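Local coordinates for amyloid-like protein 1 (Homo sapiens, PDB 3Q7G) that binds a sulfated sugar through its helical E2 domain and, as a member of the amyloid precursor protein family, probably recognises heparin-like glycans, at residues A[106-111]-A[134-139]; A[46-51]-A[76-81]; A[138-143]-A[174-179]. All coordinates share one frame; numbering follows the deposited sequence.

Contact 1. Residues A[106-111]-A[134-139]; sequences DQRRAA and RRYLRA. With GU4 (2,3,4,6-tetra-O-sulfonato-alpha-D-glucopyranose), chain C.
A111 and A139 set the spacing here. The CB of A111 rests on the backbone of Y136, 3.5 Å from its CA, and lies at the edge of the tyrosine ring. The CB of A139 sits 3.7 Å from the CA of R108. The R108 side chain runs along the tyrosine. Its CB is 4.2 Å from the CB of A139. CG lies anti to the backbone N (chi1 -174°), which carries it to 4.0 Å from CE1 of Y136. CD packs on the E140 carboxylate. The chain bends at chi3, and NE lies near the like-charged NE of R179. NH1 bonds to OD1 of N105 and makes a long, weak ion pair with OE1 of E143. The Y136 hydroxyl is hydrogen-bonded to S183. This is the antiparallel pairing of helices 64-119 and 126-157 in the E2 domain. The alanines let the local axes come within 8.5 Å at 158°. On another face of helix 126-157, R138 reaches a sulfated glucose. Its guanidinium has the 4-sulfate at its edge. NH1 bonds to O25 of GU4 at 3.2 Å. NH2 bonds to O26 of GU4 at 3.0 Å, fairly straight at 165°. NH1 also bonds to the L210 carbonyl.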
loop_
_atom_site.group_PDB
_atom_site.type_symbol
_atom_site.label_atom_id
_atom_site.label_comp_id
_atom_site.label_asym_id
_atom_site.label_seq_id
_atom_site.Cartn_x
_atom_site.Cartn_y
_atom_site.Cartn_z
ATOM N N ASP A 106 15.971 -17.436 6.488
ATOM C CA ASP A 106 15.671 -18.585 7.343
ATOM C C ASP A 106 14.905 -19.708 6.658
ATOM O O ASP A 106 15.226 -20.879 6.840
ATOM C CB ASP A 106 14.919 -18.151 8.615
ATOM C CG ASP A 106 15.706 -17.144 9.447
ATOM O OD1 ASP A 106 16.944 -17.286 9.564
ATOM O OD2 ASP A 106 15.072 -16.212 9.991
ATOM N N GLN A 107 13.886 -19.356 5.884
ATOM C CA GLN A 107 13.085 -20.357 5.189
ATOM C C GLN A 107 13.929 -21.009 4.088
ATOM O O GLN A 107 13.781 -22.202 3.803
ATOM C CB GLN A 107 11.840 -19.704 4.589
ATOM C CG GLN A 107 10.947 -19.078 5.645
ATOM C CD GLN A 107 9.769 -18.301 5.064
ATOM O OE1 GLN A 107 9.570 -18.248 3.844
ATOM N NE2 GLN A 107 8.979 -17.701 5.943
ATOM N N ARG A 108 14.807 -20.231 3.464
ATOM C CA ARG A 108 15.639 -20.799 2.420
ATOM C C ARG A 108 16.544 -21.856 3.056
ATOM O O ARG A 108 16.566 -23.003 2.617
ATOM C CB ARG A 108 16.502 -19.719 1.748
ATOM C CG ARG A 108 17.270 -20.260 0.544
ATOM C CD ARG A 108 18.217 -19.259 -0.113
ATOM N NE ARG A 108 19.333 -18.898 0.754
ATOM C CZ ARG A 108 19.423 -17.735 1.396
ATOM N NH1 ARG A 108 18.471 -16.829 1.254
ATOM N NH2 ARG A 108 20.455 -17.485 2.193
ATOM N N ARG A 109 17.277 -21.466 4.095
ATOM C CA ARG A 109 18.181 -22.376 4.788
ATOM C C ARG A 109 17.457 -23.601 5.310
ATOM O O ARG A 109 18.024 -24.693 5.309
ATOM C CB ARG A 109 18.881 -21.655 5.941
ATOM C CG ARG A 109 19.904 -20.696 5.417
ATOM C CD ARG A 109 20.346 -19.703 6.419
ATOM N NE ARG A 109 21.341 -18.842 5.805
ATOM C CZ ARG A 109 21.721 -17.666 6.289
ATOM N NH1 ARG A 109 21.193 -17.206 7.416
ATOM N NH2 ARG A 109 22.602 -16.935 5.625
ATOM N N ALA A 110 16.196 -23.434 5.709
ATOM C CA ALA A 110 15.414 -24.551 6.226
ATOM C C ALA A 110 15.026 -25.517 5.110
ATOM O O ALA A 110 15.050 -26.741 5.281
ATOM C CB ALA A 110 14.149 -24.027 6.939
ATOM N N ALA A 111 14.647 -24.952 3.973
ATOM C CA ALA A 111 14.255 -25.752 2.827
ATOM C C ALA A 111 15.500 -26.476 2.265
ATOM O O ALA A 111 15.397 -27.618 1.820
ATOM C CB ALA A 111 13.595 -24.852 1.770
ATOM N N ARG A 134 10.988 -28.692 -4.313
ATOM C CA ARG A 134 9.993 -27.679 -4.598
ATOM C C ARG A 134 9.949 -26.602 -3.523
ATOM O O ARG A 134 9.939 -25.399 -3.837
ATOM C CB ARG A 134 8.625 -28.324 -4.733
ATOM C CG ARG A 134 7.609 -27.443 -5.388
ATOM C CD ARG A 134 6.366 -28.235 -5.746
ATOM N NE ARG A 134 5.472 -27.469 -6.606
ATOM C CZ ARG A 134 4.866 -26.349 -6.238
ATOM N NH1 ARG A 134 5.059 -25.861 -5.022
ATOM N NH2 ARG A 134 4.064 -25.723 -7.087
ATOM N N ARG A 135 9.931 -27.018 -2.254
ATOM C CA ARG A 135 9.894 -26.066 -1.151
ATOM C C ARG A 135 11.123 -25.156 -1.239
ATOM O O ARG A 135 11.032 -23.948 -1.006
ATOM C CB ARG A 135 9.869 -26.800 0.189
ATOM C CG ARG A 135 8.588 -27.590 0.437
ATOM C CD ARG A 135 8.540 -28.150 1.860
ATOM N NE ARG A 135 8.395 -27.101 2.875
ATOM C CZ ARG A 135 7.233 -26.570 3.262
ATOM N NH1 ARG A 135 6.087 -26.984 2.727
ATOM N NH2 ARG A 135 7.215 -25.623 4.197
ATOM N N TYR A 136 12.267 -25.738 -1.576
ATOM C CA TYR A 136 13.498 -24.951 -1.712
ATOM C C TYR A 136 13.393 -23.928 -2.871
ATOM O O TYR A 136 13.772 -22.747 -2.720
ATOM C CB TYR A 136 14.696 -25.857 -1.971
ATOM C CG TYR A 136 15.918 -25.076 -2.376
ATOM C CD1 TYR A 136 16.574 -24.263 -1.453
ATOM C CD2 TYR A 136 16.356 -25.064 -3.702
ATOM C CE1 TYR A 136 17.623 -23.451 -1.835
ATOM C CE2 TYR A 136 17.410 -24.249 -4.100
ATOM C CZ TYR A 136 18.033 -23.445 -3.164
ATOM O OH TYR A 136 19.052 -22.606 -3.555
ATOM N N LEU A 137 12.885 -24.382 -4.017
ATOM C CA LEU A 137 12.724 -23.497 -5.176
ATOM C C LEU A 137 11.732 -22.408 -4.816
ATOM O O LEU A 137 11.881 -21.266 -5.240
ATOM C CB LEU A 137 12.221 -24.279 -6.392
ATOM C CG LEU A 137 13.196 -25.303 -6.965
ATOM C CD1 LEU A 137 12.575 -26.025 -8.134
ATOM C CD2 LEU A 137 14.480 -24.587 -7.386
ATOM N N ARG A 138 10.714 -22.765 -4.038
ATOM C CA ARG A 138 9.710 -21.789 -3.638
ATOM C C ARG A 138 10.348 -20.728 -2.742
ATOM O O ARG A 138 10.003 -19.559 -2.835
ATOM C CB ARG A 138 8.561 -22.475 -2.903
ATOM C CG ARG A 138 7.636 -23.317 -3.789
ATOM C CD ARG A 138 6.307 -22.606 -4.022
ATOM N NE ARG A 138 5.612 -22.323 -2.766
ATOM C CZ ARG A 138 4.711 -21.353 -2.613
ATOM N NH1 ARG A 138 4.397 -20.571 -3.642
ATOM N NH2 ARG A 138 4.124 -21.158 -1.435
ATOM N N ALA A 139 11.290 -21.131 -1.887
ATOM C CA ALA A 139 11.958 -20.169 -1.006
ATOM C C ALA A 139 12.807 -19.219 -1.854
ATOM O O ALA A 139 12.870 -18.012 -1.593
ATOM C CB ALA A 139 12.849 -20.898 0.014
HETATM C C1 GU4 C . 4.669 -14.139 0.465
HETATM O O5 GU4 C . 4.563 -15.392 1.161
HETATM C C5 GU4 C . 3.389 -16.159 0.843
HETATM C C6 GU4 C . 3.748 -17.537 1.399
HETATM O O6 GU4 C . 4.916 -17.996 0.711
HETATM S S6 GU4 C . 5.792 -18.985 1.263
HETATM O O22 GU4 C . 5.254 -19.076 2.665
HETATM O O23 GU4 C . 5.489 -20.395 0.813
HETATM O O21 GU4 C . 7.201 -18.607 1.558
HETATM C C4 GU4 C . 3.170 -16.397 -0.656
HETATM O O4 GU4 C . 1.817 -16.826 -0.840
HETATM S S4 GU4 C . 1.711 -18.048 -1.582
HETATM O O25 GU4 C . 2.747 -18.060 -2.669
HETATM O O26 GU4 C . 1.915 -19.210 -0.657
HETATM O O24 GU4 C . 0.348 -18.152 -2.194
HETATM C C3 GU4 C . 3.418 -15.129 -1.477
HETATM O O3 GU4 C . 3.536 -15.511 -2.851
HETATM S S3 GU4 C . 2.644 -14.736 -3.659
HETATM O O28 GU4 C . 2.982 -13.283 -3.514
HETATM O O29 GU4 C . 1.228 -14.967 -3.215
HETATM O O27 GU4 C . 2.767 -15.146 -5.096
HETATM C C2 GU4 C . 4.720 -14.454 -1.028
HETATM O O2 GU4 C . 4.928 -13.236 -1.748
HETATM S S2 GU4 C . 6.324 -13.086 -2.035
HETATM O O11 GU4 C . 6.543 -13.146 -3.521
HETATM O O12 GU4 C . 6.795 -11.749 -1.524
HETATM O O10 GU4 C . 7.104 -14.155 -1.361
#

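Contact 2. Residues A[46-51]-A[76-81]; sequences NEVMRE and SILQTL
M49 and V48 meet L78 in the tight part of this contact. The CE methyl of M49 touches CD1 of L78 at 3.6 Å, and the two side chains cross at about a right angle. M49 gets there by a bend at chi2 (-72°), since its CB does not point at the other helix. V48 takes the other branch of L78. Its CG1 lies 3.8 Å from CD2 of L78, and the two side chains slide past each other in opposite directions. L78 also packs on W52, and R166 of the second subunit lies against it. M49 meets L173 of that subunit. With an alanine at L78, the M49 methyl would probably lose its partner on this side and be less firmly held, while V48 CG1 would keep I77. M49 and L78 are buried. Toward solvent, V48 CG1 meets CG2 of I77 at 3.9 Å, and both these residues are partly exposed. L81 is buried against R41, Q44 and I45 of helix 26-57 and touches V48 only loosely, its CD2 4.4 Å from V48 CG2. No hydrogen bond links the segments, and their axes stay 10.8 Å apart. Helices 26-57 and 64-119 pair here at 172°, forming the antiparallel coiled coil of the N-terminal part of the E2 domain.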
loop_
_atom_site.group_PDB
_atom_site.type_symbol
_atom_site.label_atom_id
_atom_site.label_comp_id
_atom_site.label_asym_id
_atom_site.label_seq_id
_atom_site.Cartn_x
_atom_site.Cartn_y
_atom_site.Cartn_z
ATOM N N ASN A 46 -6.828 15.477 14.024
ATOM C CA ASN A 46 -8.168 16.045 14.036
ATOM C C ASN A 46 -8.349 16.984 15.234
ATOM O O ASN A 46 -8.977 18.043 15.105
ATOM C CB ASN A 46 -9.235 14.955 14.046
ATOM C CG ASN A 46 -10.634 15.519 13.811
ATOM O OD1 ASN A 46 -10.870 16.257 12.843
ATOM N ND2 ASN A 46 -11.562 15.186 14.702
ATOM N N GLU A 47 -7.808 16.608 16.393
ATOM C CA GLU A 47 -7.894 17.454 17.576
ATOM C C GLU A 47 -7.179 18.787 17.271
ATOM O O GLU A 47 -7.722 19.856 17.503
ATOM C CB GLU A 47 -7.223 16.789 18.793
ATOM C CG GLU A 47 -8.102 15.773 19.523
ATOM C CD GLU A 47 -9.474 16.347 19.815
ATOM O OE1 GLU A 47 -10.421 16.026 19.050
ATOM O OE2 GLU A 47 -9.600 17.157 20.768
ATOM N N VAL A 48 -5.951 18.737 16.768
ATOM C CA VAL A 48 -5.270 19.990 16.460
ATOM C C VAL A 48 -6.078 20.831 15.456
ATOM O O VAL A 48 -6.229 22.038 15.650
ATOM C CB VAL A 48 -3.874 19.769 15.867
ATOM C CG1 VAL A 48 -3.225 21.108 15.628
ATOM C CG2 VAL A 48 -3.020 18.928 16.803
ATOM N N MET A 49 -6.587 20.216 14.390
ATOM C CA MET A 49 -7.363 20.980 13.405
ATOM C C MET A 49 -8.597 21.604 14.071
ATOM O O MET A 49 -8.959 22.739 13.769
ATOM C CB MET A 49 -7.805 20.087 12.232
ATOM C CG MET A 49 -6.680 19.579 11.342
ATOM S SD MET A 49 -5.987 20.880 10.301
ATOM C CE MET A 49 -4.448 20.077 9.712
ATOM N N ARG A 50 -9.240 20.875 14.977
ATOM C CA ARG A 50 -10.415 21.414 15.657
ATOM C C ARG A 50 -10.026 22.630 16.506
ATOM O O ARG A 50 -10.724 23.651 16.499
ATOM C CB ARG A 50 -11.050 20.350 16.532
ATOM N N GLU A 51 -8.913 22.520 17.228
ATOM C CA GLU A 51 -8.443 23.617 18.070
ATOM C C GLU A 51 -8.080 24.810 17.206
ATOM O O GLU A 51 -8.337 25.953 17.563
ATOM C CB GLU A 51 -7.216 23.203 18.878
ATOM C CG GLU A 51 -7.477 22.106 19.878
ATOM C CD GLU A 51 -6.226 21.706 20.641
ATOM O OE1 GLU A 51 -5.233 21.292 20.000
ATOM O OE2 GLU A 51 -6.238 21.804 21.887
ATOM N N SER A 76 2.989 25.161 13.627
ATOM C CA SER A 76 4.204 24.619 14.227
ATOM C C SER A 76 3.892 23.321 14.933
ATOM O O SER A 76 4.699 22.397 14.927
ATOM C CB SER A 76 4.810 25.594 15.229
ATOM O OG SER A 76 5.912 26.249 14.644
ATOM N N ILE A 77 2.724 23.265 15.565
ATOM C CA ILE A 77 2.301 22.049 16.253
ATOM C C ILE A 77 2.169 20.935 15.213
ATOM O O ILE A 77 2.469 19.778 15.494
ATOM C CB ILE A 77 0.948 22.256 16.984
ATOM C CG1 ILE A 77 1.168 23.040 18.280
ATOM C CG2 ILE A 77 0.298 20.928 17.274
ATOM C CD1 ILE A 77 -0.096 23.268 19.085
ATOM N N LEU A 78 1.739 21.293 14.010
ATOM C CA LEU A 78 1.558 20.305 12.947
ATOM C C LEU A 78 2.895 19.873 12.331
ATOM O O LEU A 78 3.070 18.715 11.954
ATOM C CB LEU A 78 0.598 20.858 11.869
ATOM C CG LEU A 78 -0.854 21.019 12.344
ATOM C CD1 LEU A 78 -1.732 21.737 11.316
ATOM C CD2 LEU A 78 -1.415 19.633 12.620
ATOM N N GLN A 79 3.836 20.810 12.245
ATOM C CA GLN A 79 5.157 20.507 11.714
ATOM C C GLN A 79 5.708 19.409 12.607
ATOM O O GLN A 79 6.181 18.377 12.136
ATOM C CB GLN A 79 6.072 21.728 11.807
ATOM C CG GLN A 79 7.462 21.529 11.221
ATOM C CD GLN A 79 7.570 22.036 9.796
ATOM O OE1 GLN A 79 7.313 23.210 9.524
ATOM N NE2 GLN A 79 7.957 21.159 8.878
ATOM N N THR A 80 5.629 19.657 13.910
ATOM C CA THR A 80 6.099 18.725 14.918
ATOM C C THR A 80 5.367 17.398 14.786
ATOM O O THR A 80 5.989 16.333 14.809
ATOM C CB THR A 80 5.896 19.312 16.334
ATOM O OG1 THR A 80 6.832 20.378 16.531
ATOM C CG2 THR A 80 6.110 18.259 17.407
ATOM N N LEU A 81 4.045 17.461 14.638
ATOM C CA LEU A 81 3.255 16.251 14.480
ATOM C C LEU A 81 3.611 15.503 13.183
ATOM O O LEU A 81 3.733 14.282 13.188
ATOM C CB LEU A 81 1.774 16.589 14.500
ATOM C CG LEU A 81 0.821 15.401 14.482
ATOM C CD1 LEU A 81 1.336 14.348 15.460
ATOM C CD2 LEU A 81 -0.607 15.881 14.824
#

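Contact 3. Residues A[138-143]-A[174-179]; sequences RAEQKE and QVIEER. With GU4 (2,3,4,6-tetra-O-sulfonato-alpha-D-glucopyranose), chain C; YYJ (1,3,4,6-tetra-O-sulfo-beta-D-fructofuranose), chain B.
A salt-bridge network of E140, E143 and R179 joins helices 126-157 and 159-184. R179 meets the E140 carboxylate side-on, using NE and NH2. NE bonds to OE1 of E140 at 2.7 Å, and NH2 to OE2 of E140 at 3.0 Å. Both oxygens use their syn lone pairs. The carboxylate and guanidinium planes are only 6° apart, so the two bonds hold the groups flat together. E140 bends at chi2 (-70°), which brings its carboxylate across to the arginine. E140 OE1 also makes a weak hydrogen bond with Y136 OH. NH2 of R179 also serves E143: it lies 2.7 Å from OE1 of E143 at the guanidinium edge, but this bond is weak and poorly aimed. E143 OE2 bonds to H172. Two acidic groups thus share R179, with R108 a second positive group beside them, which would probably keep both carboxylates ionised. The local helix axes run antiparallel, 10.3 Å apart, within the C-terminal helical bundle of the E2 domain, where helix 64-119 packs alongside. I176 fills the apolar side of the network. Its CD1 touches CG of E143 at 3.8 Å, and its CG2 lies 3.8 Å from OE2 of E140. K142 points elsewhere, toward the sulfated sugar. Its extended chain ends with NZ bonded to O21 of GU4 at 2.7 Å and to O3S6 of YYJ at 3.1 Å. NZ also bonds to Q107 OE1.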
loop_
_atom_site.group_PDB
_atom_site.type_symbol
_atom_site.label_atom_id
_atom_site.label_comp_id
_atom_site.label_asym_id
_atom_site.label_seq_id
_atom_site.Cartn_x
_atom_site.Cartn_y
_atom_site.Cartn_z
ATOM N N ARG A 138 10.714 -22.765 -4.038
ATOM C CA ARG A 138 9.710 -21.789 -3.638
ATOM C C ARG A 138 10.348 -20.728 -2.742
ATOM O O ARG A 138 10.003 -19.559 -2.835
ATOM C CB ARG A 138 8.561 -22.475 -2.903
ATOM C CG ARG A 138 7.636 -23.317 -3.789
ATOM C CD ARG A 138 6.307 -22.606 -4.022
ATOM N NE ARG A 138 5.612 -22.323 -2.766
ATOM C CZ ARG A 138 4.711 -21.353 -2.613
ATOM N NH1 ARG A 138 4.397 -20.571 -3.642
ATOM N NH2 ARG A 138 4.124 -21.158 -1.435
ATOM N N ALA A 139 11.290 -21.131 -1.887
ATOM C CA ALA A 139 11.958 -20.169 -1.006
ATOM C C ALA A 139 12.807 -19.219 -1.854
ATOM O O ALA A 139 12.870 -18.012 -1.593
ATOM C CB ALA A 139 12.849 -20.898 0.014
ATOM N N GLU A 140 13.469 -19.765 -2.872
ATOM C CA GLU A 140 14.299 -18.920 -3.741
ATOM C C GLU A 140 13.410 -17.992 -4.573
ATOM O O GLU A 140 13.726 -16.827 -4.771
ATOM C CB GLU A 140 15.174 -19.791 -4.653
ATOM C CG GLU A 140 16.277 -20.563 -3.923
ATOM C CD GLU A 140 17.387 -19.655 -3.390
ATOM O OE1 GLU A 140 18.510 -20.168 -3.108
ATOM O OE2 GLU A 140 17.140 -18.435 -3.252
ATOM N N GLN A 141 12.290 -18.525 -5.041
ATOM C CA GLN A 141 11.343 -17.763 -5.836
ATOM C C GLN A 141 10.880 -16.559 -5.012
ATOM O O GLN A 141 10.764 -15.435 -5.517
ATOM C CB GLN A 141 10.162 -18.661 -6.196
ATOM C CG GLN A 141 9.005 -17.971 -6.872
ATOM C CD GLN A 141 7.850 -18.926 -7.090
ATOM O OE1 GLN A 141 7.846 -19.716 -8.037
ATOM N NE2 GLN A 141 6.863 -18.872 -6.190
ATOM N N LYS A 142 10.655 -16.800 -3.728
ATOM C CA LYS A 142 10.210 -15.766 -2.817
ATOM C C LYS A 142 11.209 -14.618 -2.719
ATOM O O LYS A 142 10.819 -13.446 -2.693
ATOM C CB LYS A 142 10.002 -16.377 -1.425
ATOM C CG LYS A 142 9.459 -15.442 -0.372
ATOM C CD LYS A 142 9.215 -16.218 0.912
ATOM C CE LYS A 142 8.300 -15.490 1.868
ATOM N NZ LYS A 142 7.831 -16.404 2.961
ATOM N N GLU A 143 12.497 -14.943 -2.644
ATOM C CA GLU A 143 13.497 -13.885 -2.543
ATOM C C GLU A 143 13.557 -13.135 -3.861
ATOM O O GLU A 143 13.668 -11.914 -3.901
ATOM C CB GLU A 143 14.891 -14.430 -2.241
ATOM C CG GLU A 143 15.859 -13.307 -1.916
ATOM C CD GLU A 143 17.238 -13.787 -1.529
ATOM O OE1 GLU A 143 17.390 -14.987 -1.248
ATOM O OE2 GLU A 143 18.164 -12.950 -1.496
ATOM N N GLN A 174 21.221 -12.500 -10.115
ATOM C CA GLN A 174 22.181 -13.501 -10.582
ATOM C C GLN A 174 22.658 -14.379 -9.412
ATOM O O GLN A 174 22.809 -15.592 -9.564
ATOM C CB GLN A 174 23.389 -12.836 -11.242
ATOM C CG GLN A 174 23.190 -12.470 -12.685
ATOM C CD GLN A 174 24.482 -11.995 -13.328
ATOM O OE1 GLN A 174 25.041 -10.959 -12.937
ATOM N NE2 GLN A 174 24.974 -12.755 -14.313
ATOM N N VAL A 175 22.909 -13.759 -8.257
ATOM C CA VAL A 175 23.348 -14.507 -7.072
ATOM C C VAL A 175 22.330 -15.625 -6.813
ATOM O O VAL A 175 22.686 -16.791 -6.679
ATOM C CB VAL A 175 23.453 -13.576 -5.808
ATOM C CG1 VAL A 175 23.604 -14.405 -4.532
ATOM C CG2 VAL A 175 24.636 -12.633 -5.960
ATOM N N ILE A 176 21.054 -15.259 -6.778
ATOM C CA ILE A 176 19.998 -16.229 -6.541
ATOM C C ILE A 176 20.016 -17.361 -7.567
ATOM O O ILE A 176 20.031 -18.542 -7.200
ATOM C CB ILE A 176 18.593 -15.568 -6.568
ATOM C CG1 ILE A 176 18.442 -14.597 -5.388
ATOM C CG2 ILE A 176 17.521 -16.635 -6.541
ATOM C CD1 ILE A 176 17.141 -13.790 -5.407
ATOM N N GLU A 177 20.000 -17.009 -8.851
ATOM C CA GLU A 177 19.999 -18.032 -9.896
ATOM C C GLU A 177 21.198 -18.963 -9.760
ATOM O O GLU A 177 21.071 -20.164 -9.938
ATOM C CB GLU A 177 19.986 -17.379 -11.284
ATOM N N GLU A 178 22.363 -18.403 -9.453
ATOM C CA GLU A 178 23.561 -19.231 -9.302
ATOM C C GLU A 178 23.426 -20.126 -8.076
ATOM O O GLU A 178 23.867 -21.272 -8.101
ATOM C CB GLU A 178 24.817 -18.362 -9.187
ATOM N N ARG A 179 22.808 -19.608 -7.011
ATOM C CA ARG A 179 22.600 -20.400 -5.792
ATOM C C ARG A 179 21.740 -21.603 -6.151
ATOM O O ARG A 179 22.056 -22.743 -5.795
ATOM C CB ARG A 179 21.869 -19.587 -4.716
ATOM C CG ARG A 179 22.635 -19.425 -3.412
ATOM C CD ARG A 179 21.698 -19.392 -2.199
ATOM N NE ARG A 179 20.525 -18.547 -2.401
ATOM C CZ ARG A 179 20.431 -17.267 -2.060
ATOM N NH1 ARG A 179 21.442 -16.635 -1.485
ATOM N NH2 ARG A 179 19.303 -16.612 -2.299
HETATM C C1 GU4 C . 4.669 -14.139 0.465
HETATM O O5 GU4 C . 4.563 -15.392 1.161
HETATM C C5 GU4 C . 3.389 -16.159 0.843
HETATM C C6 GU4 C . 3.748 -17.537 1.399
HETATM O O6 GU4 C . 4.916 -17.996 0.711
HETATM S S6 GU4 C . 5.792 -18.985 1.263
HETATM O O22 GU4 C . 5.254 -19.076 2.665
HETATM O O23 GU4 C . 5.489 -20.395 0.813
HETATM O O21 GU4 C . 7.201 -18.607 1.558
HETATM C C4 GU4 C . 3.170 -16.397 -0.656
HETATM O O4 GU4 C . 1.817 -16.826 -0.840
HETATM S S4 GU4 C . 1.711 -18.048 -1.582
HETATM O O25 GU4 C . 2.747 -18.060 -2.669
HETATM O O26 GU4 C . 1.915 -19.210 -0.657
HETATM O O24 GU4 C . 0.348 -18.152 -2.194
HETATM C C3 GU4 C . 3.418 -15.129 -1.477
HETATM O O3 GU4 C . 3.536 -15.511 -2.851
HETATM S S3 GU4 C . 2.644 -14.736 -3.659
HETATM O O28 GU4 C . 2.982 -13.283 -3.514
HETATM O O29 GU4 C . 1.228 -14.967 -3.215
HETATM O O27 GU4 C . 2.767 -15.146 -5.096
HETATM C C2 GU4 C . 4.720 -14.454 -1.028
HETATM O O2 GU4 C . 4.928 -13.236 -1.748
HETATM S S2 GU4 C . 6.324 -13.086 -2.035
HETATM O O11 GU4 C . 6.543 -13.146 -3.521
HETATM O O12 GU4 C . 6.795 -11.749 -1.524
HETATM O O10 GU4 C . 7.104 -14.155 -1.361
HETATM C C1 YYJ B . 4.575 -11.295 1.797
HETATM C C2 YYJ B . 3.699 -12.539 1.958
HETATM C C3 YYJ B . 2.292 -12.133 2.408
HETATM C C4 YYJ B . 1.957 -13.221 3.427
HETATM C C5 YYJ B . 3.329 -13.348 4.094
HETATM C C6 YYJ B . 3.433 -14.657 4.875
HETATM O O1 YYJ B . 5.942 -11.516 2.163
HETATM O O1S1 YYJ B . 6.337 -9.519 3.415
HETATM O O1S3 YYJ B . 1.489 -9.715 1.483
HETATM O O1S4 YYJ B . -0.920 -14.030 3.644
HETATM O O1S6 YYJ B . 4.637 -16.580 7.063
HETATM O O2 YYJ B . 3.561 -13.264 0.730
HETATM O O2S1 YYJ B . 5.601 -11.569 4.533
HETATM O O2S3 YYJ B . 2.765 -10.922 -0.225
HETATM O O2S4 YYJ B . 0.870 -15.035 4.963
HETATM O O2S6 YYJ B . 4.813 -17.082 4.674
HETATM O O3 YYJ B . 1.358 -12.105 1.329
HETATM O O3S1 YYJ B . 7.861 -11.427 3.608
HETATM O O3S3 YYJ B . 0.339 -10.793 -0.389
HETATM O O3S4 YYJ B . -0.618 -13.409 6.001
HETATM O O3S6 YYJ B . 6.713 -16.094 5.855
HETATM O O4 YYJ B . 0.975 -12.729 4.341
HETATM O O5 YYJ B . 4.224 -13.410 2.970
HETATM O O6 YYJ B . 4.738 -14.816 5.437
HETATM S S1 YYJ B . 6.431 -11.016 3.412
HETATM S S3 YYJ B . 1.491 -10.902 0.565
HETATM S S4 YYJ B . 0.093 -13.785 4.731
HETATM S S6 YYJ B . 5.217 -16.126 5.757
#

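Overall arrangement
Contact 2 comes first along the chain, then contact 1, then contact 3. Helix 64-119 spans the molecule: it carries segment 76-81 of contact 2 and segment 106-111 of contact 1. Those centres are about 48 Å apart, on opposite sides of the chain's centre. Contacts 1 and 3 lie close, with centres about 9 Å apart. They share R138 and A139 on helix 126-157. That helix packs with helices 64-119 and 159-184 in a three-helix bundle and offers basic side chains to the sugar. The second subunit reaches contact 2 at several residues and contact 3 only at Q174. The sulfated sugar sits beside contacts 1 and 3, consistent with a heparin-binding face there, while contact 2 lies at the dimer interface.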